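Local coordinates for elastase inhibitor AFUEI (Aspergillus fumigatus Af293, PDB 3W0D), which inhibits the elastase of its own fungus non-competitively with nanomolar affinity, and also inhibits human leukocyte elastase, at residues Pro33-His38 and Ala49-Ile54. Residues are numbered along the deposited sequence; the frame is centred on the assembly and turned at random.
Sequences PIRVLH and ASRLNI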
ATOM      1  N   PRO A  33      13.762  -0.682  -5.934  1.00 25.46           N
ATOM      2  CA  PRO A  33      13.646  -2.122  -5.744  1.00 24.21           C
ATOM      3  C   PRO A  33      12.190  -2.601  -5.895  1.00 23.36           C
ATOM      4  O   PRO A  33      11.253  -1.807  -5.852  1.00 22.54           O
ATOM      5  CB  PRO A  33      14.145  -2.264  -4.324  1.00 23.12           C
ATOM      6  CG  PRO A  33      13.550  -1.131  -3.688  1.00 25.49           C
ATOM      7  CD  PRO A  33      13.768   0.012  -4.629  1.00 24.41           C
ATOM      8  N   ILE A  34      12.005  -3.903  -6.079  1.00 23.30           N
ATOM      9  CA  ILE A  34      10.675  -4.508  -6.176  1.00 22.40           C
ATOM     10  C   ILE A  34      10.512  -5.461  -4.998  1.00 21.16           C
ATOM     11  O   ILE A  34      11.402  -6.247  -4.711  1.00 22.36           O
ATOM     12  CB  ILE A  34      10.507  -5.379  -7.486  1.00 21.53           C
ATOM     13  CG1 ILE A  34      10.893  -4.607  -8.732  1.00 22.65           C
ATOM     14  CG2 ILE A  34       9.076  -5.893  -7.617  1.00 21.89           C
ATOM     15  CD1 ILE A  34      10.047  -3.451  -9.094  1.00 21.99           C
ATOM     16  N   ARG A  35       9.380  -5.347  -4.314  1.00 19.93           N
ATOM     17  CA  ARG A  35       9.056  -6.202  -3.176  1.00 18.72           C
ATOM     18  C   ARG A  35       7.767  -6.965  -3.393  1.00 18.44           C
ATOM     19  O   ARG A  35       6.706  -6.377  -3.560  1.00 15.93           O
ATOM     20  CB  ARG A  35       8.943  -5.401  -1.875  1.00 19.89           C
ATOM     21  CG  ARG A  35       8.609  -6.291  -0.696  1.00 22.26           C
ATOM     22  CD  ARG A  35       8.867  -5.605   0.640  1.00 23.45           C
ATOM     23  NE  ARG A  35       8.136  -4.347   0.741  1.00 25.50           N
ATOM     24  CZ  ARG A  35       8.119  -3.580   1.824  1.00 24.04           C
ATOM     25  NH1 ARG A  35       8.793  -3.943   2.902  1.00 24.73           N
ATOM     26  NH2 ARG A  35       7.426  -2.451   1.826  1.00 23.71           N
ATOM     27  N   VAL A  36       7.880  -8.285  -3.416  1.00 17.25           N
ATOM     28  CA  VAL A  36       6.724  -9.135  -3.603  1.00 17.58           C
ATOM     29  C   VAL A  36       6.233  -9.523  -2.200  1.00 18.28           C
ATOM     30  O   VAL A  36       6.965 -10.136  -1.419  1.00 16.89           O
ATOM     31  CB  VAL A  36       7.107 -10.395  -4.406  1.00 17.15           C
ATOM     32  CG1 VAL A  36       5.869 -11.176  -4.757  1.00 14.81           C
ATOM     33  CG2 VAL A  36       7.862  -9.993  -5.677  1.00 17.85           C
ATOM     34  N   LEU A  37       4.999  -9.145  -1.880  1.00 18.64           N
ATOM     35  CA  LEU A  37       4.416  -9.435  -0.572  1.00 21.27           C
ATOM     36  C   LEU A  37       3.599 -10.718  -0.584  1.00 21.45           C
ATOM     37  O   LEU A  37       2.755 -10.916  -1.458  1.00 22.52           O
ATOM     38  CB  LEU A  37       3.518  -8.279  -0.132  1.00 20.72           C
ATOM     39  CG  LEU A  37       4.234  -6.961   0.156  1.00 21.75           C
ATOM     40  CD1 LEU A  37       3.253  -5.791   0.168  1.00 20.94           C
ATOM     41  CD2 LEU A  37       4.948  -7.090   1.492  1.00 22.37           C
ATOM     42  N   HIS A  38       3.845 -11.582   0.393  1.00 21.94           N
ATOM     43  CA  HIS A  38       3.116 -12.838   0.482  1.00 21.12           C
ATOM     44  C   HIS A  38       2.430 -12.968   1.829  1.00 20.65           C
ATOM     45  O   HIS A  38       2.841 -12.353   2.808  1.00 19.57           O
ATOM     46  CB  HIS A  38       4.052 -14.043   0.364  1.00 22.65           C
ATOM     47  CG  HIS A  38       4.959 -14.010  -0.819  1.00 22.80           C
ATOM     48  ND1 HIS A  38       6.156 -13.325  -0.822  1.00 24.18           N
ATOM     49  CD2 HIS A  38       4.868 -14.616  -2.025  1.00 24.39           C
ATOM     50  CE1 HIS A  38       6.764 -13.514  -1.979  1.00 25.19           C
ATOM     51  NE2 HIS A  38       6.003 -14.295  -2.728  1.00 25.21           N
ATOM     52  N   ALA A  49       8.691   5.665  -0.765  1.00 16.42           N
ATOM     53  CA  ALA A  49       7.881   6.025  -1.916  1.00 17.93           C
ATOM     54  C   ALA A  49       8.314   5.423  -3.255  1.00 19.22           C
ATOM     55  O   ALA A  49       7.482   5.236  -4.148  1.00 18.29           O
ATOM     56  CB  ALA A  49       7.814   7.532  -2.030  1.00 17.44           C
ATOM     57  N   SER A  50       9.600   5.095  -3.378  1.00 18.01           N
ATOM     58  CA  SER A  50      10.149   4.556  -4.617  1.00 20.17           C
ATOM     59  C   SER A  50      10.135   3.041  -4.743  1.00 19.57           C
ATOM     60  O   SER A  50      10.596   2.509  -5.751  1.00 23.48           O
ATOM     61  CB  SER A  50      11.593   5.045  -4.802  1.00 21.28           C
ATOM     62  OG  SER A  50      11.670   6.458  -4.785  1.00 27.61           O
ATOM     63  N   ARG A  51       9.625   2.345  -3.736  1.00 17.99           N
ATOM     64  CA  ARG A  51       9.588   0.887  -3.771  1.00 16.61           C
ATOM     65  C   ARG A  51       8.246   0.355  -4.236  1.00 17.52           C
ATOM     66  O   ARG A  51       7.205   0.692  -3.672  1.00 19.84           O
ATOM     67  CB  ARG A  51       9.909   0.319  -2.386  1.00 16.05           C
ATOM     68  CG  ARG A  51       9.642  -1.179  -2.239  1.00 17.86           C
ATOM     69  CD  ARG A  51      10.214  -1.712  -0.939  1.00 16.97           C
ATOM     70  NE  ARG A  51       9.631  -1.024   0.203  1.00 17.26           N
ATOM     71  CZ  ARG A  51      10.116  -1.058   1.438  1.00 18.92           C
ATOM     72  NH1 ARG A  51      11.213  -1.757   1.717  1.00 20.01           N
ATOM     73  NH2 ARG A  51       9.500  -0.381   2.396  1.00 18.26           N
ATOM     74  N   LEU A  52       8.272  -0.484  -5.265  1.00 16.88           N
ATOM     75  CA  LEU A  52       7.048  -1.075  -5.790  1.00 18.04           C
ATOM     76  C   LEU A  52       6.776  -2.388  -5.066  1.00 18.25           C
ATOM     77  O   LEU A  52       7.671  -3.235  -4.960  1.00 17.14           O
ATOM     78  CB  LEU A  52       7.179  -1.347  -7.295  1.00 17.95           C
ATOM     79  CG  LEU A  52       5.993  -2.024  -8.001  1.00 16.79           C
ATOM     80  CD1 LEU A  52       4.920  -1.003  -8.290  1.00 16.11           C
ATOM     81  CD2 LEU A  52       6.451  -2.649  -9.305  1.00 16.63           C
ATOM     82  N   ASN A  53       5.550  -2.535  -4.564  1.00 18.34           N
ATOM     83  CA  ASN A  53       5.109  -3.739  -3.851  1.00 17.74           C
ATOM     84  C   ASN A  53       4.037  -4.449  -4.655  1.00 17.11           C
ATOM     85  O   ASN A  53       3.053  -3.833  -5.077  1.00 16.27           O
ATOM     86  CB  ASN A  53       4.509  -3.387  -2.488  1.00 17.00           C
ATOM     87  CG  ASN A  53       5.485  -2.698  -1.591  1.00 17.41           C
ATOM     88  OD1 ASN A  53       6.297  -3.342  -0.924  1.00 18.63           O
ATOM     89  ND2 ASN A  53       5.430  -1.373  -1.574  1.00 15.52           N
ATOM     90  N   ILE A  54       4.227  -5.743  -4.863  1.00 16.56           N
ATOM     91  CA  ILE A  54       3.253  -6.535  -5.595  1.00 16.40           C
ATOM     92  C   ILE A  54       2.650  -7.507  -4.591  1.00 16.78           C
ATOM     93  O   ILE A  54       3.354  -8.367  -4.071  1.00 17.61           O
ATOM     94  CB  ILE A  54       3.906  -7.369  -6.723  1.00 17.01           C
ATOM     95  CG1 ILE A  54       4.697  -6.476  -7.690  1.00 16.69           C
ATOM     96  CG2 ILE A  54       2.829  -8.143  -7.454  1.00 15.21           C
ATOM     97  CD1 ILE A  54       3.858  -5.465  -8.430  1.00 18.81           C
TER
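Strands 34-37 and 52-54 run parallel, with Ile34 beside Leu52, Arg35 beside Asn53 and Val36 beside Ile54. Arg35 sits between two bonds to the neighbouring strand: its N donates to Leu52 O at 2.8 Å, and its O accepts from Ile54 N. Leu37 N then bonds to Ile54 O, while the bond from Leu52 N to Pro33 O is weak at 3.3 Å.

On one face, Arg35 and Asn53 lie side by side. Arg35 NE meets Asn53 OD1 at 2.7 Å, in the guanidinium plane and nearly in line with the amide C=O. NH2 adds a weak bond to the same atom. Both arginine chains turn at chi3 (56° in Arg35, 59° in Arg51), which lays the two guanidinium groups over each other, with centres 3.2 Å apart and planes at 24°. The like charges are probably eased by the C-terminal carboxylate of Ala68, which forms a salt bridge with Arg51 NE and accepts a hydrogen bond from Asn53 ND2. Leu37 CD1 rests on Asn53 CB.

The other face is apolar. Ile34 CD1 touches Leu52 CD2 at 3.7 Å, and the Leu52 side chain also packs on Cys5 and Ala9 of helix 2-15.

This parallel pair joins an outer strand to the central strand of this chain's three-stranded mixed sheet, packed against helix 2-15, in this I78 inhibitor of the CI-2 clan.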